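Local coordinates for aspartate aminotransferase, mitochondrial (Trypanosoma brucei brucei, PDB 4W5K), which probably catalyses, with pyridoxal 5'-phosphate as cofactor, the reversible transfer of an amino group between L-aspartate and 2-oxoglutarate, working as a homodimer, at residues A[105-114]-A[270-281]; A[46-54]-A[302-313]. The protein carries 1 engineered substitution. All coordinates share one frame; numbering follows the deposited sequence. Where two conformers were deposited one is given.

Overall arrangement
From the N terminus, the chain first passes through 46-54, the opening arm of interaction 2, and about 50 residues later reaches 105-114, the last turns of helix 99-110 and the residues that follow. It then runs through most of the central mixed sheet before helix 264-282 returns to close interaction 1. The long helix 300-331 closes interaction 2 at 302-313, so the first contact is nested inside the loop made by the second. Interaction 1 joins two helices that lie against the sheet of the cofactor-binding domain, while interaction 2 fastens an early segment to the long helix. Their nearest atoms are about 21 Å apart, and both touch the second subunit of the dimer.

Interaction 1 (A[105-114]-A[270-281]); sequences RIGGDLLNRF and LVSQLALLIRPM
I106 lays its two branches over different residues of helix 264-282: CG2 meets CD2 of L274 at 3.6 Å, while CD1 reaches CE of M281 at 3.7 Å. The side chain is a knob in the hole formed by L274, L277, I278 and M281. One turn on, L110 fills the next hole, among L270, Q273, L274 and L277. Its CG, anti to the backbone N (chi1 -170°), points at helix 264-282, where CD1 lies 3.7 Å from CB of Q273 and CD2 3.7 Å from CD2 of L274. CD1 of L277 rests on the backbone of I106 and L110. The axes of 105-110 and 270-281 approach to 10.0 Å, their N-to-C directions 121° apart. In the conformer given, R113 meets OE1 of Q273 side-on, from NE at 3.0 Å and NH2 at 3.1 Å, a pairing that may not hold in both conformers of the glutamine. D109 holds R105 by a salt bridge, OD2 to NE 2.9 Å, and CE of M281 lies over one face of that guanidinium; NH1 of R105 bonds to the carbonyl O of P280 of the second subunit. Helix 99-110 also carries G100 and T101, which bind pyridoxal 5'-phosphate. Chemically, this is an apolar knobs-into-holes core backed by strands 92-97 and 255-260, with a polar R113-Q273 pair on the solvent side and the R105-D109 salt bridge beside the dimer interface.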
loop_
_atom_site.group_PDB
_atom_site.type_symbol
_atom_site.label_atom_id
_atom_site.label_comp_id
_atom_site.label_asym_id
_atom_site.label_seq_id
_atom_site.Cartn_x
_atom_site.Cartn_y
_atom_site.Cartn_z
ATOM N N ARG A 105 -3.856 0.537 10.677
ATOM C CA ARG A 105 -5.066 1.034 10.016
ATOM C C ARG A 105 -6.071 -0.087 9.720
ATOM O O ARG A 105 -7.272 0.036 10.055
ATOM C CB ARG A 105 -4.711 1.761 8.706
ATOM C CG ARG A 105 -5.919 2.160 7.823
ATOM C CD ARG A 105 -6.893 3.094 8.547
ATOM N NE ARG A 105 -8.010 3.453 7.667
ATOM C CZ ARG A 105 -8.025 4.500 6.836
ATOM N NH1 ARG A 105 -6.968 5.306 6.768
ATOM N NH2 ARG A 105 -9.108 4.743 6.083
ATOM N N ILE A 106 -5.606 -1.158 9.073
ATOM C CA ILE A 106 -6.505 -2.275 8.747
ATOM C C ILE A 106 -7.036 -2.912 10.046
ATOM O O ILE A 106 -8.216 -3.210 10.146
ATOM C CB ILE A 106 -5.822 -3.328 7.869
ATOM C CG1 ILE A 106 -5.536 -2.738 6.475
ATOM C CG2 ILE A 106 -6.689 -4.570 7.740
ATOM C CD1 ILE A 106 -6.767 -2.387 5.646
ATOM N N GLY A 107 -6.164 -3.100 11.036
ATOM C CA GLY A 107 -6.624 -3.584 12.341
ATOM C C GLY A 107 -7.658 -2.685 12.957
ATOM O O GLY A 107 -8.678 -3.168 13.491
ATOM N N GLY A 108 -7.387 -1.377 12.975
ATOM C CA GLY A 108 -8.357 -0.415 13.486
ATOM C C GLY A 108 -9.700 -0.486 12.765
ATOM O O GLY A 108 -10.774 -0.424 13.387
ATOM N N ASP A 109 -9.648 -0.643 11.438
ATOM C CA ASP A 109 -10.866 -0.771 10.644
ATOM C C ASP A 109 -11.604 -2.089 10.908
ATOM O O ASP A 109 -12.811 -2.194 10.630
ATOM C CB ASP A 109 -10.543 -0.660 9.132
ATOM C CG ASP A 109 -10.405 0.797 8.656
ATOM O OD1 ASP A 109 -11.060 1.679 9.234
ATOM O OD2 ASP A 109 -9.669 1.057 7.669
ATOM N N LEU A 110 -10.891 -3.091 11.410
ATOM C CA LEU A 110 -11.475 -4.397 11.701
ATOM C C LEU A 110 -12.124 -4.451 13.103
ATOM O O LEU A 110 -12.943 -5.326 13.359
ATOM C CB LEU A 110 -10.416 -5.497 11.614
ATOM C CG LEU A 110 -10.976 -6.918 11.657
ATOM C CD1 LEU A 110 -11.835 -7.195 10.410
ATOM C CD2 LEU A 110 -9.831 -7.915 11.793
ATOM N N LEU A 111 -11.774 -3.519 13.977
ATOM C CA LEU A 111 -12.127 -3.676 15.396
ATOM C C LEU A 111 -13.624 -3.849 15.651
ATOM O O LEU A 111 -14.007 -4.594 16.568
ATOM C CB LEU A 111 -11.616 -2.493 16.240
ATOM C CG LEU A 111 -10.088 -2.441 16.358
ATOM C CD1 LEU A 111 -9.637 -1.258 17.170
ATOM C CD2 LEU A 111 -9.554 -3.720 16.995
ATOM N N ASN A 112 -14.470 -3.217 14.840
ATOM C CA ASN A 112 -15.899 -3.300 15.140
ATOM C C ASN A 112 -16.503 -4.659 14.790
ATOM O O ASN A 112 -17.649 -4.910 15.117
ATOM C CB ASN A 112 -16.696 -2.169 14.469
ATOM C CG ASN A 112 -16.649 -2.210 12.956
ATOM O OD1 ASN A 112 -16.024 -3.066 12.368
ATOM N ND2 ASN A 112 -17.323 -1.267 12.328
ATOM N N ARG A 113 -15.711 -5.549 14.209
ATOM C CA ARG A 113 -16.118 -6.945 14.013
ATOM C C ARG A 113 -16.056 -7.749 15.302
ATOM O O ARG A 113 -16.678 -8.802 15.407
ATOM C CB ARG A 113 -15.214 -7.621 12.968
ATOM C CG ARG A 113 -15.643 -7.464 11.527
ATOM C CD ARG A 113 -16.102 -6.075 11.137
ATOM N NE ARG A 113 -16.831 -6.177 9.876
ATOM C CZ ARG A 113 -17.587 -5.226 9.323
ATOM N NH1 ARG A 113 -17.732 -4.039 9.900
ATOM N NH2 ARG A 113 -18.213 -5.476 8.174
ATOM N N PHE A 114 -15.295 -7.283 16.303
ATOM C CA PHE A 114 -15.188 -8.092 17.492
ATOM C C PHE A 114 -15.071 -7.312 18.807
ATOM O O PHE A 114 -15.046 -7.919 19.862
ATOM C CB PHE A 114 -14.020 -9.078 17.357
ATOM C CG PHE A 114 -12.651 -8.436 17.200
ATOM C CD1 PHE A 114 -12.178 -8.049 15.951
ATOM C CD2 PHE A 114 -11.822 -8.269 18.312
ATOM C CE1 PHE A 114 -10.909 -7.473 15.793
ATOM C CE2 PHE A 114 -10.533 -7.695 18.173
ATOM C CZ PHE A 114 -10.077 -7.297 16.917
ATOM N N LEU A 270 -12.646 -13.712 10.458
ATOM C CA LEU A 270 -11.941 -12.431 10.469
ATOM C C LEU A 270 -11.032 -12.272 9.234
ATOM O O LEU A 270 -10.891 -11.162 8.713
ATOM C CB LEU A 270 -11.112 -12.245 11.763
ATOM C CG LEU A 270 -11.912 -11.922 13.028
ATOM C CD1 LEU A 270 -10.936 -11.523 14.156
ATOM C CD2 LEU A 270 -12.904 -10.816 12.800
ATOM N N VAL A 271 -10.407 -13.351 8.761
ATOM C CA VAL A 271 -9.536 -13.211 7.575
ATOM C C VAL A 271 -10.391 -12.809 6.369
ATOM O O VAL A 271 -9.972 -11.986 5.563
ATOM C CB VAL A 271 -8.722 -14.499 7.266
ATOM C CG1 VAL A 271 -8.038 -14.428 5.883
ATOM C CG2 VAL A 271 -7.636 -14.697 8.322
ATOM N N SER A 272 -11.600 -13.351 6.261
ATOM C CA SER A 272 -12.485 -12.923 5.180
ATOM C C SER A 272 -12.824 -11.450 5.297
ATOM O O SER A 272 -12.957 -10.741 4.289
ATOM C CB SER A 272 -13.775 -13.745 5.185
ATOM O OG SER A 272 -13.479 -15.105 4.945
ATOM N N GLN A 273 -13.010 -10.985 6.527
ATOM C CA GLN A 273 -13.338 -9.582 6.733
ATOM C C GLN A 273 -12.130 -8.696 6.462
ATOM O O GLN A 273 -12.286 -7.558 6.020
ATOM C CB GLN A 273 -13.878 -9.350 8.151
ATOM C CG GLN A 273 -15.287 -9.894 8.367
ATOM C CD GLN A 273 -16.343 -9.211 7.502
ATOM O OE1 GLN A 273 -16.442 -7.973 7.453
ATOM N NE2 GLN A 273 -17.140 -10.026 6.810
ATOM N N LEU A 274 -10.918 -9.210 6.726
ATOM C CA LEU A 274 -9.686 -8.500 6.373
ATOM C C LEU A 274 -9.637 -8.295 4.867
ATOM O O LEU A 274 -9.344 -7.201 4.388
ATOM C CB LEU A 274 -8.422 -9.257 6.832
ATOM C CG LEU A 274 -8.140 -9.251 8.330
ATOM C CD1 LEU A 274 -7.051 -10.251 8.699
ATOM C CD2 LEU A 274 -7.731 -7.844 8.756
ATOM N N ALA A 275 -9.950 -9.347 4.115
ATOM C CA ALA A 275 -9.963 -9.222 2.668
ATOM C C ALA A 275 -10.933 -8.119 2.201
ATOM O O ALA A 275 -10.610 -7.377 1.277
ATOM C CB ALA A 275 -10.326 -10.559 2.019
ATOM N N LEU A 276 -12.112 -8.010 2.831
ATOM C CA LEU A 276 -13.069 -6.971 2.434
ATOM C C LEU A 276 -12.589 -5.559 2.756
ATOM O O LEU A 276 -13.104 -4.593 2.195
ATOM C CB LEU A 276 -14.438 -7.209 3.096
ATOM C CG LEU A 276 -15.019 -8.566 2.742
ATOM C CD1 LEU A 276 -16.256 -8.814 3.603
ATOM C CD2 LEU A 276 -15.379 -8.642 1.261
ATOM N N LEU A 277 -11.619 -5.440 3.661
ATOM C CA LEU A 277 -11.041 -4.133 3.975
ATOM C C LEU A 277 -9.887 -3.794 3.039
ATOM O O LEU A 277 -9.729 -2.652 2.613
ATOM C CB LEU A 277 -10.529 -4.087 5.419
ATOM C CG LEU A 277 -11.621 -4.078 6.504
ATOM C CD1 LEU A 277 -11.022 -4.300 7.888
ATOM C CD2 LEU A 277 -12.376 -2.746 6.452
ATOM N N ILE A 278 -9.073 -4.795 2.753
ATOM C CA ILE A 278 -7.887 -4.617 1.901
ATOM C C ILE A 278 -8.264 -4.323 0.440
ATOM O O ILE A 278 -7.731 -3.402 -0.166
ATOM C CB ILE A 278 -7.002 -5.855 1.938
ATOM C CG1 ILE A 278 -6.381 -6.031 3.338
ATOM C CG2 ILE A 278 -5.874 -5.766 0.861
ATOM C CD1 ILE A 278 -6.033 -7.470 3.631
ATOM N N ARG A 279 -9.164 -5.125 -0.121
ATOM C CA ARG A 279 -9.418 -5.038 -1.550
ATOM C C ARG A 279 -9.841 -3.626 -2.017
ATOM O O ARG A 279 -9.275 -3.117 -2.991
ATOM C CB ARG A 279 -10.459 -6.076 -1.969
ATOM C CG ARG A 279 -10.637 -6.140 -3.454
ATOM C CD ARG A 279 -11.535 -7.298 -3.880
ATOM N NE ARG A 279 -10.983 -8.602 -3.502
ATOM C CZ ARG A 279 -11.433 -9.341 -2.489
ATOM N NH1 ARG A 279 -12.452 -8.910 -1.752
ATOM N NH2 ARG A 279 -10.877 -10.517 -2.217
ATOM N N PRO A 280 -10.785 -2.964 -1.304
ATOM C CA PRO A 280 -11.158 -1.608 -1.730
ATOM C C PRO A 280 -10.238 -0.499 -1.199
ATOM O O PRO A 280 -10.536 0.671 -1.417
ATOM C CB PRO A 280 -12.575 -1.453 -1.165
ATOM C CG PRO A 280 -12.500 -2.228 0.126
ATOM C CD PRO A 280 -11.687 -3.455 -0.234
ATOM N N MET A 281 -9.126 -0.855 -0.562
ATOM C CA MET A 281 -8.131 0.148 -0.184
ATOM C C MET A 281 -6.923 0.141 -1.154
ATOM O O MET A 281 -6.527 1.197 -1.638
ATOM C CB MET A 281 -7.646 -0.072 1.239
ATOM C CG MET A 281 -6.914 1.134 1.767
ATOM S SD MET A 281 -6.339 0.917 3.471
ATOM C CE MET A 281 -7.930 0.908 4.310
#

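Interaction 2 (A[46-54]-A[302-313]); sequences FVLECVKQA and LTALWKKELKQM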
loop_
_atom_site.group_PDB
_atom_site.type_symbol
_atom_site.label_atom_id
_atom_site.label_comp_id
_atom_site.label_asym_id
_atom_site.label_seq_id
_atom_site.Cartn_x
_atom_site.Cartn_y
_atom_site.Cartn_z
ATOM N N PHE A 46 21.642 1.591 5.648
ATOM C CA PHE A 46 22.246 0.286 5.871
ATOM C C PHE A 46 21.369 -0.800 5.303
ATOM O O PHE A 46 20.292 -1.091 5.821
ATOM C CB PHE A 46 22.497 0.070 7.375
ATOM C CG PHE A 46 22.942 -1.323 7.730
ATOM C CD1 PHE A 46 24.085 -1.872 7.154
ATOM C CD2 PHE A 46 22.249 -2.061 8.681
ATOM C CE1 PHE A 46 24.508 -3.152 7.493
ATOM C CE2 PHE A 46 22.666 -3.346 9.026
ATOM C CZ PHE A 46 23.799 -3.891 8.419
ATOM N N VAL A 47 21.804 -1.367 4.185
ATOM C CA VAL A 47 21.108 -2.504 3.582
ATOM C C VAL A 47 21.738 -3.770 4.149
ATOM O O VAL A 47 22.947 -3.966 4.028
ATOM C CB VAL A 47 21.235 -2.511 2.041
ATOM C CG1 VAL A 47 20.514 -3.729 1.459
ATOM C CG2 VAL A 47 20.649 -1.239 1.446
ATOM N N LEU A 48 20.934 -4.600 4.804
ATOM C CA LEU A 48 21.444 -5.794 5.473
ATOM C C LEU A 48 22.015 -6.815 4.489
ATOM O O LEU A 48 21.470 -7.015 3.390
ATOM C CB LEU A 48 20.334 -6.443 6.310
ATOM C CG LEU A 48 20.032 -5.813 7.685
ATOM C CD1 LEU A 48 19.415 -4.411 7.555
ATOM C CD2 LEU A 48 19.108 -6.709 8.482
ATOM N N GLU A 49 23.107 -7.472 4.889
ATOM C CA GLU A 49 23.708 -8.488 4.025
ATOM C C GLU A 49 22.729 -9.634 3.782
ATOM O O GLU A 49 22.656 -10.164 2.681
ATOM C CB GLU A 49 25.006 -9.017 4.627
ATOM C CG GLU A 49 26.087 -7.958 4.728
ATOM C CD GLU A 49 26.547 -7.493 3.370
ATOM O OE1 GLU A 49 26.783 -8.362 2.507
ATOM O OE2 GLU A 49 26.645 -6.266 3.150
ATOM N N CYS A 50 21.956 -9.997 4.800
ATOM C CA CYS A 50 20.956 -11.052 4.607
ATOM C C CYS A 50 19.900 -10.639 3.576
ATOM O O CYS A 50 19.398 -11.481 2.838
ATOM C CB CYS A 50 20.287 -11.445 5.931
ATOM S SG CYS A 50 19.409 -10.166 6.799
ATOM N N VAL A 51 19.571 -9.352 3.520
ATOM C CA VAL A 51 18.614 -8.859 2.530
ATOM C C VAL A 51 19.232 -8.893 1.115
ATOM O O VAL A 51 18.570 -9.261 0.147
ATOM C CB VAL A 51 18.123 -7.441 2.932
ATOM C CG1 VAL A 51 17.303 -6.789 1.843
ATOM C CG2 VAL A 51 17.261 -7.540 4.209
ATOM N N LYS A 52 20.499 -8.524 0.998
ATOM C CA LYS A 52 21.203 -8.640 -0.289
ATOM C C LYS A 52 21.217 -10.075 -0.818
ATOM O O LYS A 52 21.130 -10.305 -2.039
ATOM C CB LYS A 52 22.640 -8.136 -0.152
ATOM C CG LYS A 52 22.766 -6.666 0.214
ATOM C CD LYS A 52 24.209 -6.263 0.394
ATOM C CE LYS A 52 24.346 -4.816 0.844
ATOM N NZ LYS A 52 25.753 -4.483 1.171
ATOM N N GLN A 53 21.354 -11.036 0.092
ATOM C CA GLN A 53 21.445 -12.445 -0.281
ATOM C C GLN A 53 20.094 -13.144 -0.406
ATOM O O GLN A 53 20.048 -14.316 -0.802
ATOM C CB GLN A 53 22.305 -13.207 0.732
ATOM C CG GLN A 53 23.741 -12.712 0.836
ATOM C CD GLN A 53 24.528 -13.431 1.926
ATOM O OE1 GLN A 53 24.270 -14.596 2.236
ATOM N NE2 GLN A 53 25.496 -12.732 2.513
ATOM N N ALA A 54 19.010 -12.444 -0.059
ATOM C CA ALA A 54 17.664 -13.003 -0.154
ATOM C C ALA A 54 17.339 -13.310 -1.610
ATOM O O ALA A 54 17.810 -12.619 -2.524
ATOM C CB ALA A 54 16.620 -12.043 0.434
ATOM N N LEU A 302 20.549 -17.719 6.361
ATOM C CA LEU A 302 20.169 -16.315 6.243
ATOM C C LEU A 302 19.593 -15.836 7.560
ATOM O O LEU A 302 19.787 -14.681 7.953
ATOM C CB LEU A 302 19.157 -16.106 5.105
ATOM C CG LEU A 302 19.717 -16.253 3.683
ATOM C CD1 LEU A 302 18.612 -16.004 2.658
ATOM C CD2 LEU A 302 20.886 -15.309 3.460
ATOM N N THR A 303 18.882 -16.733 8.240
ATOM C CA THR A 303 18.247 -16.407 9.525
ATOM C C THR A 303 19.323 -16.135 10.569
ATOM O O THR A 303 19.247 -15.159 11.323
ATOM C CB THR A 303 17.310 -17.548 9.984
ATOM O OG1 THR A 303 16.127 -17.563 9.153
ATOM C CG2 THR A 303 16.877 -17.350 11.421
ATOM N N ALA A 304 20.345 -16.981 10.582
ATOM C CA ALA A 304 21.472 -16.780 11.481
ATOM C C ALA A 304 22.175 -15.445 11.195
ATOM O O ALA A 304 22.560 -14.726 12.115
ATOM C CB ALA A 304 22.459 -17.948 11.355
ATOM N N LEU A 305 22.349 -15.131 9.914
ATOM C CA LEU A 305 22.996 -13.894 9.506
ATOM C C LEU A 305 22.176 -12.697 9.946
ATOM O O LEU A 305 22.710 -11.744 10.524
ATOM C CB LEU A 305 23.205 -13.864 7.987
ATOM C CG LEU A 305 23.828 -12.579 7.435
ATOM C CD1 LEU A 305 25.133 -12.228 8.174
ATOM C CD2 LEU A 305 24.065 -12.708 5.938
ATOM N N TRP A 306 20.875 -12.758 9.670
ATOM C CA TRP A 306 19.959 -11.719 10.127
ATOM C C TRP A 306 20.084 -11.459 11.638
ATOM O O TRP A 306 20.169 -10.305 12.066
ATOM C CB TRP A 306 18.519 -12.094 9.762
ATOM C CG TRP A 306 17.491 -11.126 10.240
ATOM C CD1 TRP A 306 17.441 -9.776 10.004
ATOM C CD2 TRP A 306 16.328 -11.439 11.022
ATOM N NE1 TRP A 306 16.311 -9.241 10.589
ATOM C CE2 TRP A 306 15.629 -10.236 11.233
ATOM C CE3 TRP A 306 15.819 -12.624 11.565
ATOM C CZ2 TRP A 306 14.420 -10.179 11.957
ATOM C CZ3 TRP A 306 14.640 -12.566 12.298
ATOM C CH2 TRP A 306 13.958 -11.350 12.491
ATOM N N LYS A 307 20.092 -12.520 12.434
ATOM C CA LYS A 307 20.202 -12.353 13.886
ATOM C C LYS A 307 21.504 -11.649 14.288
ATOM O O LYS A 307 21.498 -10.813 15.188
ATOM C CB LYS A 307 20.087 -13.710 14.583
ATOM C CG LYS A 307 18.648 -14.272 14.565
ATOM C CD LYS A 307 18.609 -15.653 15.206
ATOM C CE LYS A 307 17.193 -16.225 15.285
ATOM N NZ LYS A 307 17.239 -17.658 15.716
ATOM N N LYS A 308 22.600 -11.959 13.600
ATOM C CA LYS A 308 23.872 -11.285 13.854
ATOM C C LYS A 308 23.763 -9.793 13.523
ATOM O O LYS A 308 24.246 -8.940 14.287
ATOM C CB LYS A 308 25.006 -11.944 13.050
ATOM C CG LYS A 308 26.349 -11.290 13.237
ATOM C CD LYS A 308 27.406 -11.897 12.305
ATOM C CE LYS A 308 27.482 -11.116 11.005
ATOM N NZ LYS A 308 28.458 -11.705 10.038
ATOM N N GLU A 309 23.107 -9.479 12.405
ATOM C CA GLU A 309 22.970 -8.093 11.989
ATOM C C GLU A 309 22.030 -7.315 12.904
ATOM O O GLU A 309 22.259 -6.127 13.163
ATOM C CB GLU A 309 22.500 -8.030 10.525
ATOM C CG GLU A 309 23.538 -8.660 9.585
ATOM C CD GLU A 309 23.289 -8.372 8.103
ATOM O OE1 GLU A 309 22.442 -9.067 7.495
ATOM O OE2 GLU A 309 23.974 -7.477 7.547
ATOM N N LEU A 310 20.979 -7.969 13.404
ATOM C CA LEU A 310 20.100 -7.336 14.398
ATOM C C LEU A 310 20.900 -6.840 15.592
ATOM O O LEU A 310 20.723 -5.708 16.089
ATOM C CB LEU A 310 19.028 -8.313 14.885
ATOM C CG LEU A 310 17.828 -8.561 13.974
ATOM C CD1 LEU A 310 16.984 -9.691 14.541
ATOM C CD2 LEU A 310 16.994 -7.306 13.820
ATOM N N LYS A 311 21.770 -7.711 16.073
ATOM C CA LYS A 311 22.587 -7.387 17.224
ATOM C C LYS A 311 23.579 -6.269 16.898
ATOM O O LYS A 311 23.859 -5.430 17.751
ATOM C CB LYS A 311 23.308 -8.634 17.744
ATOM C CG LYS A 311 22.379 -9.569 18.515
ATOM C CD LYS A 311 23.112 -10.763 19.107
ATOM C CE LYS A 311 22.141 -11.852 19.555
ATOM N NZ LYS A 311 21.179 -11.391 20.601
ATOM N N GLN A 312 24.110 -6.244 15.675
ATOM C CA GLN A 312 24.992 -5.145 15.288
ATOM C C GLN A 312 24.262 -3.802 15.363
ATOM O O GLN A 312 24.817 -2.845 15.900
ATOM C CB GLN A 312 25.558 -5.343 13.871
ATOM C CG GLN A 312 26.528 -6.486 13.739
ATOM C CD GLN A 312 26.921 -6.795 12.291
ATOM O OE1 GLN A 312 26.222 -6.439 11.333
ATOM N NE2 GLN A 312 28.036 -7.479 12.133
ATOM N N MET A 313 23.041 -3.730 14.820
ATOM C CA MET A 313 22.262 -2.491 14.857
ATOM C C MET A 313 21.914 -2.081 16.302
ATOM O O MET A 313 22.145 -0.932 16.712
ATOM C CB MET A 313 20.979 -2.633 14.016
ATOM C CG MET A 313 21.273 -2.686 12.533
ATOM S SD MET A 313 19.719 -2.751 11.568
ATOM C CE MET A 313 19.141 -4.389 12.008
#
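C50 is the knob at the centre, set among L302, L305, W306 and E309 of helix 300-331. Its SG sits between the backbone N and the carbonyl carbon (chi1 60°) and comes 3.6 Å from CB of W306, in an oblique sulfur-aromatic contact with the indole. L305 touches C50 from another side, its CD2 4.0 Å from CB of C50. Beside them, CD2 of L48 meets the indole edge near its plane, 3.8 Å from CD1 of W306. Farther along, in a Met-aromatic contact, SD of M313 lies at the edge of the F46 ring, 5.0 Å from its centroid, and CG of M313 approaches CE2 of F46. At the opposite end Q53 crosses L302, whose CD2 touches both CB and OE1 of the glutamine.

The polar side is built on E309. Extended beyond CG, it brings its buried carboxylate to the start of helix 49-52, just after the N-cap position held by L48. OE2 of E309 takes the N-H of E49 at 2.8 Å (159°) through its syn lone pair, and OE1 takes the N-H of C50 at 2.9 Å (167°), also on the syn side. A carboxylate from a distant helix thus receives the first N-H groups of a short one. The helix start would probably favour its negative charge; OE2 of E49, 5.3 Å from OE2 of E309, would probably oppose it, though E49 OE2 pairs with NZ of K52 at 2.8 Å in a salt bridge.

V47 and V51 touch T58 and M60 of the second subunit. The indole stacks with F247 and gives its NE1 hydrogen to the carbonyl O of N246. Helix 287-297 packs on C50, V51 and W306, and helix 220-223 lies against W306 and L310.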